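Local structure of septation protein imp2 (Schizosaccharomyces pombe, 5C1F) at residues A[42-47]-A[94-99]; A[102-107]-A[220-225]; A[123-128]-A[198-203]; A[141-146]-A[180-185]; A[148-153]-A[170-175]. The protein is required for normal septation in fission yeast, its F-BAR domain binding phospholipid membranes and the whole protein taking part in disassembly of the medial ring. One frame throughout, in Å; residues are numbered along the deposited sequence.

Contact 1. Residues A[42-47]-A[94-99]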
# COMPACT_ATOMS: atom_id res chain seq x y z
N HIS A 42 -1.97 10.20 10.96
CA HIS A 42 -3.28 10.34 10.35
C HIS A 42 -3.17 10.13 8.84
O HIS A 42 -3.95 9.39 8.25
CB HIS A 42 -3.88 11.71 10.65
CG HIS A 42 -5.12 12.01 9.87
ND1 HIS A 42 -6.35 11.50 10.22
CD2 HIS A 42 -5.33 12.77 8.77
CE1 HIS A 42 -7.26 11.93 9.36
NE2 HIS A 42 -6.67 12.70 8.47
N GLU A 43 -2.19 10.80 8.24
CA GLU A 43 -1.95 10.68 6.81
C GLU A 43 -1.50 9.27 6.43
O GLU A 43 -1.98 8.69 5.46
CB GLU A 43 -0.92 11.72 6.36
CG GLU A 43 -0.47 11.60 4.91
CD GLU A 43 -1.52 12.04 3.91
OE1 GLU A 43 -2.61 12.48 4.34
OE2 GLU A 43 -1.26 11.94 2.69
N ARG A 44 -0.59 8.72 7.23
CA ARG A 44 -0.06 7.38 7.01
C ARG A 44 -1.17 6.33 7.01
O ARG A 44 -1.12 5.35 6.26
CB ARG A 44 0.98 7.04 8.09
CG ARG A 44 1.65 5.69 7.91
CD ARG A 44 2.32 5.58 6.55
NE ARG A 44 2.88 4.25 6.33
CZ ARG A 44 2.20 3.23 5.83
NH1 ARG A 44 0.93 3.38 5.47
NH2 ARG A 44 2.78 2.04 5.67
N ALA A 45 -2.19 6.54 7.84
CA ALA A 45 -3.32 5.63 7.92
C ALA A 45 -4.22 5.75 6.69
O ALA A 45 -4.69 4.75 6.16
CB ALA A 45 -4.12 5.90 9.19
N ASN A 46 -4.45 6.98 6.25
CA ASN A 46 -5.27 7.22 5.06
C ASN A 46 -4.58 6.70 3.81
O ASN A 46 -5.24 6.20 2.89
CB ASN A 46 -5.60 8.70 4.91
CG ASN A 46 -6.78 9.12 5.77
OD1 ASN A 46 -7.65 8.31 6.08
ND2 ASN A 46 -6.81 10.39 6.16
N ILE A 47 -3.26 6.84 3.76
CA ILE A 47 -2.47 6.27 2.68
C ILE A 47 -2.68 4.76 2.62
O ILE A 47 -2.91 4.20 1.55
CB ILE A 47 -0.96 6.57 2.85
CG1 ILE A 47 -0.70 8.07 2.66
CG2 ILE A 47 -0.13 5.76 1.86
CD1 ILE A 47 0.74 8.47 2.92
N GLN A 94 -7.06 0.31 9.57
CA GLN A 94 -8.00 0.54 10.67
C GLN A 94 -7.27 0.56 12.01
O GLN A 94 -7.60 1.34 12.89
CB GLN A 94 -9.10 -0.52 10.67
CG GLN A 94 -10.07 -0.40 9.50
CD GLN A 94 -10.97 -1.62 9.34
OE1 GLN A 94 -10.77 -2.64 10.01
NE2 GLN A 94 -11.95 -1.52 8.46
N LEU A 95 -6.29 -0.32 12.17
CA LEU A 95 -5.49 -0.35 13.39
C LEU A 95 -4.55 0.85 13.46
O LEU A 95 -4.27 1.37 14.55
CB LEU A 95 -4.71 -1.66 13.49
CG LEU A 95 -5.56 -2.93 13.63
CD1 LEU A 95 -4.71 -4.19 13.50
CD2 LEU A 95 -6.32 -2.94 14.95
N LEU A 96 -4.05 1.29 12.31
CA LEU A 96 -3.21 2.48 12.26
C LEU A 96 -4.00 3.70 12.75
O LEU A 96 -3.44 4.60 13.38
CB LEU A 96 -2.69 2.73 10.84
CG LEU A 96 -1.53 1.86 10.35
CD1 LEU A 96 -1.17 2.20 8.91
CD2 LEU A 96 -0.31 2.01 11.26
N GLN A 97 -5.29 3.71 12.46
CA GLN A 97 -6.15 4.80 12.91
C GLN A 97 -6.48 4.68 14.39
O GLN A 97 -6.34 5.63 15.14
CB GLN A 97 -7.43 4.86 12.07
CG GLN A 97 -7.26 5.68 10.80
CD GLN A 97 -8.24 5.32 9.71
OE1 GLN A 97 -9.16 4.52 9.92
NE2 GLN A 97 -8.05 5.89 8.53
N ASP A 98 -6.91 3.49 14.81
CA ASP A 98 -7.38 3.29 16.17
C ASP A 98 -6.27 3.18 17.21
O ASP A 98 -6.35 3.78 18.28
CB ASP A 98 -8.26 2.04 16.24
CG ASP A 98 -9.50 2.15 15.37
OD1 ASP A 98 -9.97 3.29 15.16
OD2 ASP A 98 -10.00 1.11 14.89
N ASP A 99 -5.22 2.42 16.90
CA ASP A 99 -4.17 2.14 17.88
C ASP A 99 -2.99 3.10 17.79
O ASP A 99 -2.22 3.23 18.75
CB ASP A 99 -3.66 0.71 17.73
CG ASP A 99 -4.74 -0.32 18.00
OD1 ASP A 99 -5.77 0.04 18.61
OD2 ASP A 99 -4.56 -1.49 17.59
O HOH W 1 -6.98 8.60 9.36
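Ala45 and Leu96 mark the level at which helices 42-47 and 94-99 come nearest: their CA atoms are 5.4 Å apart, and the two antiparallel segments, at 159° to each other, approach to 8.5 Å between axes. A spacing this short goes with the small side chain of Ala45, whose methyl points toward the partner helix. Ala45 CB packs on Gln97 CG at 3.5 Å and on Leu96 CB at 3.8 Å. From there Leu96 reaches back beside Arg44: its CG is anti to the carbonyl carbon (chi1 -77°), and CD1 ends over one face of the Arg44 guanidinium, 4.2 Å from NH1. The charge of that guanidinium is met by Glu48, which forms a salt bridge with NH1. On the other flank of Ala45 the Gln97 chain runs out, extended beyond CG, and crosses the side chain of Asn46 at about a right angle, their amide planes 75° apart. A water sits between the helices there: it accepts weakly from Gln97 NE2 at 3.0 Å and lies 3.3 Å from His42 O, to which it may donate; Gln97 NE2 also bonds to Glu49. Helix 162-252 covers the apolar flank, where Phe229 touches both Arg44 and Leu96, while Leu58 and Arg54 of the second subunit pack against helix 18-59, consistent with a place in the central, dimeric part of the F-BAR bundle.

Contact 2. Residues A[102-107]-A[220-225]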
# COMPACT_ATOMS: atom_id res chain seq x y z
N ASN A 102 -5.27 7.54 16.81
CA ASN A 102 -6.19 7.88 17.89
C ASN A 102 -5.55 7.83 19.27
O ASN A 102 -6.08 8.38 20.22
CB ASN A 102 -7.41 6.96 17.85
CG ASN A 102 -8.33 7.26 16.68
OD1 ASN A 102 -8.27 8.34 16.08
ND2 ASN A 102 -9.18 6.30 16.33
N ALA A 103 -4.40 7.16 19.37
CA ALA A 103 -3.67 7.11 20.63
C ALA A 103 -3.17 8.50 21.00
O ALA A 103 -3.19 8.89 22.17
CB ALA A 103 -2.51 6.13 20.54
N PHE A 104 -2.74 9.26 19.99
CA PHE A 104 -2.34 10.65 20.19
C PHE A 104 -3.54 11.50 20.56
O PHE A 104 -3.43 12.42 21.37
CB PHE A 104 -1.67 11.22 18.93
CG PHE A 104 -0.41 10.51 18.55
CD1 PHE A 104 0.79 10.81 19.17
CD2 PHE A 104 -0.42 9.54 17.56
CE1 PHE A 104 1.96 10.16 18.82
CE2 PHE A 104 0.74 8.88 17.20
CZ PHE A 104 1.93 9.19 17.83
N THR A 105 -4.68 11.19 19.95
CA THR A 105 -5.92 11.92 20.22
C THR A 105 -6.37 11.72 21.66
O THR A 105 -6.74 12.68 22.34
CB THR A 105 -7.06 11.47 19.28
OG1 THR A 105 -6.68 11.73 17.92
CG2 THR A 105 -8.34 12.22 19.59
N ARG A 106 -6.31 10.47 22.13
CA ARG A 106 -6.68 10.14 23.49
C ARG A 106 -5.69 10.73 24.49
O ARG A 106 -6.05 11.06 25.62
CB ARG A 106 -6.78 8.61 23.67
CG ARG A 106 -7.90 7.97 22.86
CD ARG A 106 -8.06 6.47 23.15
NE ARG A 106 -6.89 5.69 22.77
CZ ARG A 106 -6.77 5.02 21.63
NH1 ARG A 106 -5.66 4.33 21.38
NH2 ARG A 106 -7.75 5.02 20.74
N TYR A 107 -4.44 10.88 24.06
CA TYR A 107 -3.41 11.49 24.90
C TYR A 107 -3.68 12.98 25.07
O TYR A 107 -3.56 13.52 26.17
CB TYR A 107 -2.01 11.28 24.31
CG TYR A 107 -0.92 11.85 25.18
CD1 TYR A 107 -0.35 11.09 26.19
CD2 TYR A 107 -0.48 13.16 25.01
CE1 TYR A 107 0.64 11.62 27.00
CE2 TYR A 107 0.50 13.69 25.82
CZ TYR A 107 1.06 12.92 26.81
OH TYR A 107 2.04 13.44 27.62
N HIS A 220 7.53 7.48 27.37
CA HIS A 220 7.17 6.07 27.25
C HIS A 220 6.02 5.90 26.27
O HIS A 220 6.01 4.97 25.47
CB HIS A 220 6.80 5.48 28.61
CG HIS A 220 7.97 5.15 29.48
ND1 HIS A 220 8.85 4.13 29.19
CD2 HIS A 220 8.41 5.70 30.64
CE1 HIS A 220 9.78 4.07 30.13
NE2 HIS A 220 9.53 5.01 31.02
N PHE A 221 5.06 6.82 26.33
CA PHE A 221 3.91 6.78 25.44
C PHE A 221 4.34 6.88 23.98
O PHE A 221 3.95 6.06 23.15
CB PHE A 221 2.93 7.90 25.77
CG PHE A 221 1.93 8.17 24.68
CD1 PHE A 221 0.86 7.32 24.47
CD2 PHE A 221 2.08 9.28 23.85
CE1 PHE A 221 -0.05 7.57 23.45
CE2 PHE A 221 1.18 9.53 22.83
CZ PHE A 221 0.11 8.67 22.63
N LEU A 222 5.15 7.88 23.67
CA LEU A 222 5.59 8.12 22.29
C LEU A 222 6.39 6.95 21.74
O LEU A 222 6.24 6.59 20.57
CB LEU A 222 6.40 9.42 22.21
CG LEU A 222 5.56 10.69 22.36
CD1 LEU A 222 6.42 11.95 22.28
CD2 LEU A 222 4.46 10.72 21.32
N LYS A 223 7.24 6.35 22.57
CA LYS A 223 8.01 5.17 22.16
C LYS A 223 7.10 3.98 21.85
O LYS A 223 7.28 3.30 20.84
CB LYS A 223 9.01 4.78 23.25
CG LYS A 223 10.23 5.70 23.35
CD LYS A 223 11.17 5.23 24.45
CE LYS A 223 11.60 3.79 24.23
NZ LYS A 223 12.40 3.26 25.37
N SER A 224 6.13 3.73 22.72
CA SER A 224 5.24 2.57 22.57
C SER A 224 4.37 2.68 21.32
O SER A 224 4.13 1.69 20.63
CB SER A 224 4.35 2.40 23.80
OG SER A 224 3.44 3.48 23.93
N VAL A 225 3.91 3.89 21.01
CA VAL A 225 3.06 4.11 19.84
C VAL A 225 3.85 3.90 18.55
O VAL A 225 3.37 3.27 17.62
CB VAL A 225 2.44 5.52 19.84
CG1 VAL A 225 1.62 5.73 18.57
CG2 VAL A 225 1.57 5.71 21.06
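Phe221 touches three residues of helix 102-107, and two of these contacts are aromatic. With Tyr107 it forms an offset stack, centroids 4.7 Å apart and planes only 15° from parallel, Tyr107 CD1 lying over one face of the Phe221 ring toward its rim. With Phe104 the arrangement is an offset edge-to-face pair: the planes stand at 81°, and Phe221 turns its edge to the Phe104 face, CE2 coming 3.9 Å from Phe104 CD1. The Phe221 CG lies anti to the backbone N (chi1 163°), and the ring tip reaches the backbone of the other helix, CZ lying 3.3 Å from Ala103 O. Aliphatic groups pack beside this cluster. Val225 CG1 sits 3.5 Å from Phe104 CE2, while its other methyl, CG2, lies toward the rim of the Phe221 face opposite Tyr107 and 4.1 Å from Ala103 CB. Leu222 CD2 meets the edge of the Phe104 ring at CE1, 3.6 Å away. An alanine in place of Phe221 would probably open a gap between the helices, with Tyr107 losing its stacking partner and Phe104 the edge that meets its face. Leu37 and Arg38 of helix 18-59 also touch Phe104, extending the packing to a third helix of the bundle. No hydrogen bond joins the two segments, whose axes come no closer than 11.1 Å; rings and methyls fill that spacing, and cohesion here rests on apolar and aromatic packing.

Contact 3. Residues A[123-128]-A[198-203]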
# COMPACT_ATOMS: atom_id res chain seq x y z
N GLU A 123 -2.06 27.31 40.87
CA GLU A 123 -2.16 28.74 40.57
C GLU A 123 -2.81 29.49 41.74
O GLU A 123 -2.52 30.66 41.96
CB GLU A 123 -2.93 28.99 39.28
CG GLU A 123 -4.43 28.77 39.37
CD GLU A 123 -5.16 29.17 38.10
OE1 GLU A 123 -4.50 29.65 37.16
OE2 GLU A 123 -6.40 29.01 38.05
N LYS A 124 -3.67 28.81 42.48
CA LYS A 124 -4.29 29.40 43.66
C LYS A 124 -3.23 29.66 44.72
O LYS A 124 -3.18 30.73 45.33
CB LYS A 124 -5.39 28.50 44.23
CG LYS A 124 -6.44 28.06 43.22
CD LYS A 124 -7.61 27.37 43.92
CE LYS A 124 -8.56 26.73 42.93
NZ LYS A 124 -7.97 25.54 42.26
N VAL A 125 -2.37 28.67 44.93
CA VAL A 125 -1.28 28.78 45.89
C VAL A 125 -0.31 29.88 45.47
O VAL A 125 0.13 30.68 46.30
CB VAL A 125 -0.51 27.45 46.03
CG1 VAL A 125 0.67 27.61 46.97
CG2 VAL A 125 -1.45 26.35 46.51
N HIS A 126 -0.01 29.93 44.18
CA HIS A 126 0.90 30.93 43.64
C HIS A 126 0.32 32.34 43.73
O HIS A 126 1.03 33.29 44.05
CB HIS A 126 1.25 30.59 42.19
CG HIS A 126 2.37 31.41 41.63
ND1 HIS A 126 2.17 32.41 40.70
CD2 HIS A 126 3.70 31.38 41.86
CE1 HIS A 126 3.33 32.96 40.39
NE2 HIS A 126 4.28 32.35 41.08
N LYS A 127 -0.98 32.47 43.45
CA LYS A 127 -1.65 33.76 43.54
C LYS A 127 -1.66 34.28 44.97
O LYS A 127 -1.49 35.48 45.20
CB LYS A 127 -3.08 33.67 43.01
CG LYS A 127 -3.21 33.83 41.50
CD LYS A 127 -4.67 33.84 41.07
CE LYS A 127 -4.81 34.08 39.57
NZ LYS A 127 -4.17 32.99 38.78
N ASP A 128 -1.85 33.38 45.93
CA ASP A 128 -1.84 33.75 47.34
C ASP A 128 -0.44 34.16 47.77
O ASP A 128 -0.28 35.09 48.56
CB ASP A 128 -2.34 32.59 48.21
CG ASP A 128 -2.47 32.97 49.67
OD1 ASP A 128 -3.47 33.62 50.04
OD2 ASP A 128 -1.56 32.62 50.46
N ALA A 198 6.09 28.80 52.84
CA ALA A 198 6.23 27.44 53.33
C ALA A 198 5.25 26.52 52.61
O ALA A 198 5.61 25.42 52.20
CB ALA A 198 6.00 27.39 54.83
N ARG A 199 4.02 26.99 52.45
CA ARG A 199 3.00 26.22 51.74
C ARG A 199 3.35 26.11 50.26
O ARG A 199 3.12 25.08 49.64
CB ARG A 199 1.62 26.86 51.92
CG ARG A 199 1.07 26.76 53.33
CD ARG A 199 -0.41 27.09 53.38
NE ARG A 199 -0.68 28.43 52.86
CZ ARG A 199 -0.79 29.52 53.61
NH1 ARG A 199 -0.64 29.44 54.93
NH2 ARG A 199 -1.04 30.69 53.05
N TRP A 200 3.92 27.18 49.71
CA TRP A 200 4.31 27.20 48.31
C TRP A 200 5.41 26.19 48.00
O TRP A 200 5.35 25.48 47.00
CB TRP A 200 4.78 28.60 47.91
CG TRP A 200 5.54 28.61 46.63
CD1 TRP A 200 6.88 28.79 46.47
CD2 TRP A 200 5.00 28.39 45.32
NE1 TRP A 200 7.21 28.72 45.14
CE2 TRP A 200 6.08 28.47 44.41
CE3 TRP A 200 3.72 28.14 44.82
CZ2 TRP A 200 5.91 28.31 43.04
CZ3 TRP A 200 3.55 27.98 43.46
CH2 TRP A 200 4.64 28.07 42.58
N THR A 201 6.42 26.14 48.86
CA THR A 201 7.54 25.22 48.70
C THR A 201 7.07 23.77 48.66
O THR A 201 7.51 22.98 47.82
CB THR A 201 8.58 25.39 49.83
OG1 THR A 201 9.21 26.67 49.72
CG2 THR A 201 9.64 24.31 49.77
N ASN A 202 6.15 23.42 49.56
CA ASN A 202 5.61 22.07 49.62
C ASN A 202 4.73 21.73 48.42
O ASN A 202 4.77 20.62 47.90
CB ASN A 202 4.82 21.86 50.91
CG ASN A 202 5.69 21.37 52.05
OD1 ASN A 202 6.62 20.59 51.84
ND2 ASN A 202 5.39 21.83 53.26
N GLU A 203 3.93 22.70 47.99
CA GLU A 203 2.96 22.48 46.93
C GLU A 203 3.64 22.38 45.57
O GLU A 203 3.27 21.55 44.74
CB GLU A 203 1.91 23.59 46.92
CG GLU A 203 0.50 23.10 46.67
CD GLU A 203 0.05 22.08 47.70
OE1 GLU A 203 0.19 22.36 48.91
OE2 GLU A 203 -0.44 21.00 47.30
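The Trp200 indole has His126 CD2 over one face, 3.5 Å from CH2, and Val125 CG1 at its edge, in plane and 3.8 Å from CE3. His126 and Trp200 lie side by side and point the same way, but their rings are inclined at 53°, an oblique pairing with centroids 5.1 Å apart. The imidazole is held from beyond the pair: NE2 bonds to Asp17, and Tyr20 stacks on the ring. Trp200, its CG anti to the backbone N (chi1 164°) where the indole can run alongside His126, in turn meets Trp204 and makes a cation-pi contact with Lys129. The second methyl of Val125, CG2, packs on the aliphatic part of Glu203, 3.8 Å from CG. At the border, Asp128 OD2 lies at the edge of the Arg199 guanidinium, taking a weak, bent bond of 3.3 Å from NH2 within a salt bridge; the same oxygen also bonds to Ser196. This pairing of helices 69-155 and 162-252 in the F-BAR bundle thus combines a valine and an aromatic pair, near Trp13 of the N-terminal region, with an ion pair on an exposed margin, whose long, bent geometry suggests that the apolar and ring contacts do more of the holding.

Contact 4. Residues A[141-146]-A[180-185]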
# COMPACT_ATOMS: atom_id res chain seq x y z
N ASP A 141 6.44 49.36 53.54
CA ASP A 141 6.58 50.74 53.07
C ASP A 141 5.94 51.74 54.02
O ASP A 141 6.52 52.78 54.29
CB ASP A 141 5.96 50.89 51.68
CG ASP A 141 6.84 50.32 50.58
OD1 ASP A 141 8.07 50.26 50.77
OD2 ASP A 141 6.29 49.94 49.53
N LYS A 142 4.74 51.44 54.51
CA LYS A 142 4.05 52.32 55.45
C LYS A 142 4.91 52.53 56.69
O LYS A 142 5.12 53.66 57.13
CB LYS A 142 2.69 51.75 55.85
CG LYS A 142 1.62 51.90 54.79
CD LYS A 142 0.26 51.48 55.33
CE LYS A 142 -0.81 51.51 54.25
NZ LYS A 142 -2.14 51.08 54.77
N TYR A 143 5.42 51.43 57.22
CA TYR A 143 6.26 51.46 58.41
C TYR A 143 7.59 52.16 58.14
O TYR A 143 8.13 52.84 59.00
CB TYR A 143 6.48 50.04 58.93
CG TYR A 143 7.46 49.91 60.07
CD1 TYR A 143 7.16 50.42 61.32
CD2 TYR A 143 8.68 49.27 59.89
CE1 TYR A 143 8.06 50.30 62.37
CE2 TYR A 143 9.57 49.14 60.93
CZ TYR A 143 9.26 49.66 62.16
OH TYR A 143 10.16 49.52 63.19
N HIS A 144 8.10 51.97 56.93
CA HIS A 144 9.36 52.60 56.51
C HIS A 144 9.26 54.12 56.54
O HIS A 144 10.06 54.78 57.20
CB HIS A 144 9.74 52.12 55.11
CG HIS A 144 11.00 52.74 54.58
ND1 HIS A 144 11.03 53.51 53.43
CD2 HIS A 144 12.27 52.70 55.03
CE1 HIS A 144 12.26 53.91 53.21
NE2 HIS A 144 13.04 53.44 54.16
N TYR A 145 8.28 54.66 55.83
CA TYR A 145 8.19 56.10 55.65
C TYR A 145 7.55 56.80 56.85
O TYR A 145 7.61 58.03 56.95
CB TYR A 145 7.43 56.42 54.36
CG TYR A 145 8.26 56.13 53.12
CD1 TYR A 145 8.21 54.89 52.50
CD2 TYR A 145 9.12 57.09 52.61
CE1 TYR A 145 8.98 54.62 51.38
CE2 TYR A 145 9.90 56.84 51.49
CZ TYR A 145 9.83 55.60 50.88
OH TYR A 145 10.60 55.34 49.77
N LEU A 146 6.97 56.03 57.76
CA LEU A 146 6.53 56.59 59.04
C LEU A 146 7.75 56.88 59.90
O LEU A 146 7.84 57.94 60.53
CB LEU A 146 5.57 55.65 59.76
CG LEU A 146 4.10 55.77 59.36
CD1 LEU A 146 3.24 54.82 60.18
CD2 LEU A 146 3.61 57.21 59.52
N THR A 180 3.57 52.00 66.39
CA THR A 180 3.23 50.76 67.09
C THR A 180 2.31 49.86 66.26
O THR A 180 2.57 48.67 66.11
CB THR A 180 2.55 51.06 68.43
OG1 THR A 180 3.45 51.80 69.26
CG2 THR A 180 2.15 49.76 69.13
N ALA A 181 1.25 50.44 65.71
CA ALA A 181 0.30 49.67 64.91
C ALA A 181 0.89 49.32 63.55
O ALA A 181 0.67 48.22 63.04
CB ALA A 181 -1.00 50.45 64.74
N SER A 182 1.64 50.25 62.98
CA SER A 182 2.27 50.05 61.67
C SER A 182 3.32 48.95 61.74
O SER A 182 3.45 48.15 60.82
CB SER A 182 2.90 51.35 61.18
OG SER A 182 3.43 51.19 59.88
N SER A 183 4.08 48.94 62.83
CA SER A 183 5.07 47.90 63.07
C SER A 183 4.37 46.56 63.29
O SER A 183 4.85 45.52 62.86
CB SER A 183 5.93 48.25 64.28
OG SER A 183 6.89 47.24 64.55
N SER A 184 3.22 46.62 63.96
CA SER A 184 2.42 45.43 64.24
C SER A 184 1.90 44.80 62.95
O SER A 184 2.04 43.59 62.74
CB SER A 184 1.26 45.78 65.17
OG SER A 184 0.53 44.62 65.52
N ASP A 185 1.29 45.62 62.09
CA ASP A 185 0.73 45.13 60.83
C ASP A 185 1.83 44.60 59.92
O ASP A 185 1.63 43.62 59.20
CB ASP A 185 -0.05 46.23 60.11
CG ASP A 185 -1.25 46.71 60.91
OD1 ASP A 185 -1.71 45.98 61.81
OD2 ASP A 185 -1.73 47.83 60.63
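Ser182 is the first residue of helix 180-185 to meet helix 141-146, its CA 5.3 Å from that of Tyr143. Its hydroxyl is anti to the backbone N (chi1 -176°) and pushes against the partner backbone: OG lies 3.2 Å from Tyr143 CA and 3.4 Å from Tyr143 CB, at the edge of the tyrosine ring. OG is also near Tyr143 N, but the angle is too poor for a hydrogen bond. The CB of the same serine receives Leu146 CD1 at 3.6 Å. One residue on, Ser183 lies beside the tyrosine ring, its CB 3.5 Å from Tyr143 CE1, while Tyr143 CD1 packs on Ser183 CA at 3.7 Å. Beyond this pair of serines the ring meets Tyr186 of the same helix, and Ile179, one turn back, touches both Tyr143 and Leu146. The tyrosine hydroxyl looks to the second subunit, where it makes a weak hydrogen bond with the backbone N of Tyr283. An alanine in place of Tyr143 would probably leave Ser183 and Tyr186 without the ring they lie against and Tyr283 of the second subunit without its hydroxyl partner. The axes, at 147°, come within 8.8 Å, a spacing that suits the small serines. With no hydrogen bond between the segments, the two serine side chains appear to act across this contact mainly as small packing groups in an outlying stretch of the F-BAR helix pair, and the tyrosine links that pair to the other subunit.

Contact 5. Residues A[148-153]-A[170-175]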
# COMPACT_ATOMS: atom_id res chain seq x y z
N LYS A 148 10.58 57.44 58.72
CA LYS A 148 11.29 58.47 57.98
C LYS A 148 10.75 59.86 58.32
O LYS A 148 11.50 60.84 58.33
CB LYS A 148 11.18 58.21 56.48
CG LYS A 148 12.42 58.59 55.70
CD LYS A 148 12.27 58.25 54.22
CE LYS A 148 13.49 58.70 53.43
NZ LYS A 148 13.28 58.56 51.97
N LYS A 149 9.46 59.95 58.61
CA LYS A 149 8.85 61.22 59.00
C LYS A 149 9.26 61.61 60.41
O LYS A 149 9.50 62.78 60.69
CB LYS A 149 7.33 61.15 58.89
CG LYS A 149 6.81 61.36 57.48
CD LYS A 149 5.31 61.13 57.41
CE LYS A 149 4.58 61.99 58.43
NZ LYS A 149 3.12 61.69 58.43
N VAL A 150 9.33 60.62 61.30
CA VAL A 150 9.81 60.85 62.66
C VAL A 150 11.21 61.45 62.62
O VAL A 150 11.48 62.44 63.29
CB VAL A 150 9.83 59.55 63.48
CG1 VAL A 150 10.57 59.76 64.79
CG2 VAL A 150 8.41 59.05 63.74
N ASN A 151 12.08 60.84 61.82
CA ASN A 151 13.43 61.33 61.61
C ASN A 151 13.42 62.81 61.21
O ASN A 151 14.18 63.61 61.75
CB ASN A 151 14.13 60.49 60.53
CG ASN A 151 15.57 60.93 60.28
OD1 ASN A 151 15.81 61.85 59.50
ND2 ASN A 151 16.51 60.27 60.93
N TYR A 152 12.54 63.15 60.28
CA TYR A 152 12.39 64.52 59.80
C TYR A 152 11.86 65.47 60.87
O TYR A 152 12.42 66.55 61.07
CB TYR A 152 11.47 64.55 58.58
CG TYR A 152 10.95 65.93 58.25
CD1 TYR A 152 11.78 66.89 57.70
CD2 TYR A 152 9.62 66.26 58.50
CE1 TYR A 152 11.31 68.15 57.41
CE2 TYR A 152 9.14 67.52 58.21
CZ TYR A 152 9.99 68.47 57.66
OH TYR A 152 9.51 69.72 57.37
N TYR A 153 10.79 65.08 61.55
CA TYR A 153 10.17 65.94 62.56
C TYR A 153 11.11 66.24 63.72
O TYR A 153 11.04 67.30 64.33
CB TYR A 153 8.89 65.30 63.10
CG TYR A 153 7.74 65.30 62.12
CD1 TYR A 153 7.49 66.40 61.32
CD2 TYR A 153 6.91 64.19 61.99
CE1 TYR A 153 6.43 66.41 60.42
CE2 TYR A 153 5.86 64.18 61.10
CZ TYR A 153 5.63 65.29 60.32
OH TYR A 153 4.58 65.28 59.43
N ALA A 170 3.55 68.18 67.50
CA ALA A 170 2.26 67.51 67.46
C ALA A 170 2.27 66.43 66.38
O ALA A 170 1.83 65.31 66.61
CB ALA A 170 1.14 68.50 67.23
N LYS A 171 2.77 66.80 65.20
CA LYS A 171 2.90 65.85 64.09
C LYS A 171 3.85 64.72 64.47
O LYS A 171 3.61 63.56 64.12
CB LYS A 171 3.42 66.55 62.83
CG LYS A 171 2.49 67.60 62.25
CD LYS A 171 3.21 68.44 61.21
CE LYS A 171 2.30 69.51 60.63
NZ LYS A 171 2.95 70.27 59.53
N LEU A 172 4.92 65.07 65.16
CA LEU A 172 5.90 64.09 65.61
C LEU A 172 5.26 63.10 66.56
O LEU A 172 5.46 61.89 66.45
CB LEU A 172 7.09 64.78 66.28
CG LEU A 172 8.11 63.88 66.98
CD1 LEU A 172 8.70 62.87 66.00
CD2 LEU A 172 9.20 64.70 67.63
N ASN A 173 4.47 63.61 67.50
CA ASN A 173 3.83 62.76 68.49
C ASN A 173 2.78 61.86 67.85
O ASN A 173 2.65 60.70 68.21
CB ASN A 173 3.21 63.60 69.60
CG ASN A 173 3.10 62.84 70.91
OD1 ASN A 173 2.29 61.92 71.04
ND2 ASN A 173 3.92 63.22 71.88
N LYS A 174 2.03 62.41 66.90
CA LYS A 174 1.01 61.64 66.21
C LYS A 174 1.65 60.53 65.38
O LYS A 174 1.10 59.43 65.27
CB LYS A 174 0.16 62.54 65.31
CG LYS A 174 -1.18 61.94 64.93
CD LYS A 174 -1.69 62.48 63.61
CE LYS A 174 -0.89 61.92 62.44
NZ LYS A 174 -1.49 62.29 61.13
N THR A 175 2.80 60.82 64.79
CA THR A 175 3.50 59.87 63.93
C THR A 175 4.13 58.74 64.74
O THR A 175 4.19 57.60 64.29
CB THR A 175 4.59 60.57 63.08
OG1 THR A 175 4.00 61.66 62.36
CG2 THR A 175 5.21 59.60 62.09
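Near the tip of the F-BAR domain, where helix 69-155 turns back into helix 162-252 as an antiparallel hairpin, Tyr153 lies against Lys171, Leu172 and Thr175. Lys171 CB sits over one face of the tyrosine ring in a CH-pi contact, 3.9 Å from the centroid and 22° off the normal. Thr175 OG1 is at the ring edge, 3.4 Å from Tyr153 CE2. That hydroxyl donates to Lys171 O at 2.6 Å, and the backbone N of Thr175 reaches the same oxygen from the opposite face of its carbonyl plane. This hold leaves the methyl CG2 anti to the backbone N, packed 3.6 Å from Val150 CG2. Within the hairpin the axes of segments 148-153 and 170-175 are at 153° and approach to 9.3 Å, and Tyr153 O bonds to Asn168 nearer the turn. Leu172 adds apolar packing: its CB meets Tyr153 CB at 3.7 Å, and its CD1 meets Val150 CG1 at 3.8 Å, the Val150 and Leu172 side chains crossing at about a right angle.

Overall arrangement
From the N terminus, helix 18-59 pairs first with helix 69-155, and contact 1 closes the loop between them. The chain then runs out along helix 69-155, turns, and comes back along helix 162-252. Contacts 2, 3, 4 and 5 join these two helices at successively more distant levels, so their loops nest: 5 within 4, 4 within 3, 3 within 2. Contact 1 precedes them all in series. Contacts 1 and 2, with centres about 13 Å apart, touch through successive turns of helix 69-155 near the middle of the chain; contacts 4 and 5 touch far out, Leu146 against Thr175. Contacts 2 and 5 have centres about 69 Å apart, the length of arm spanned.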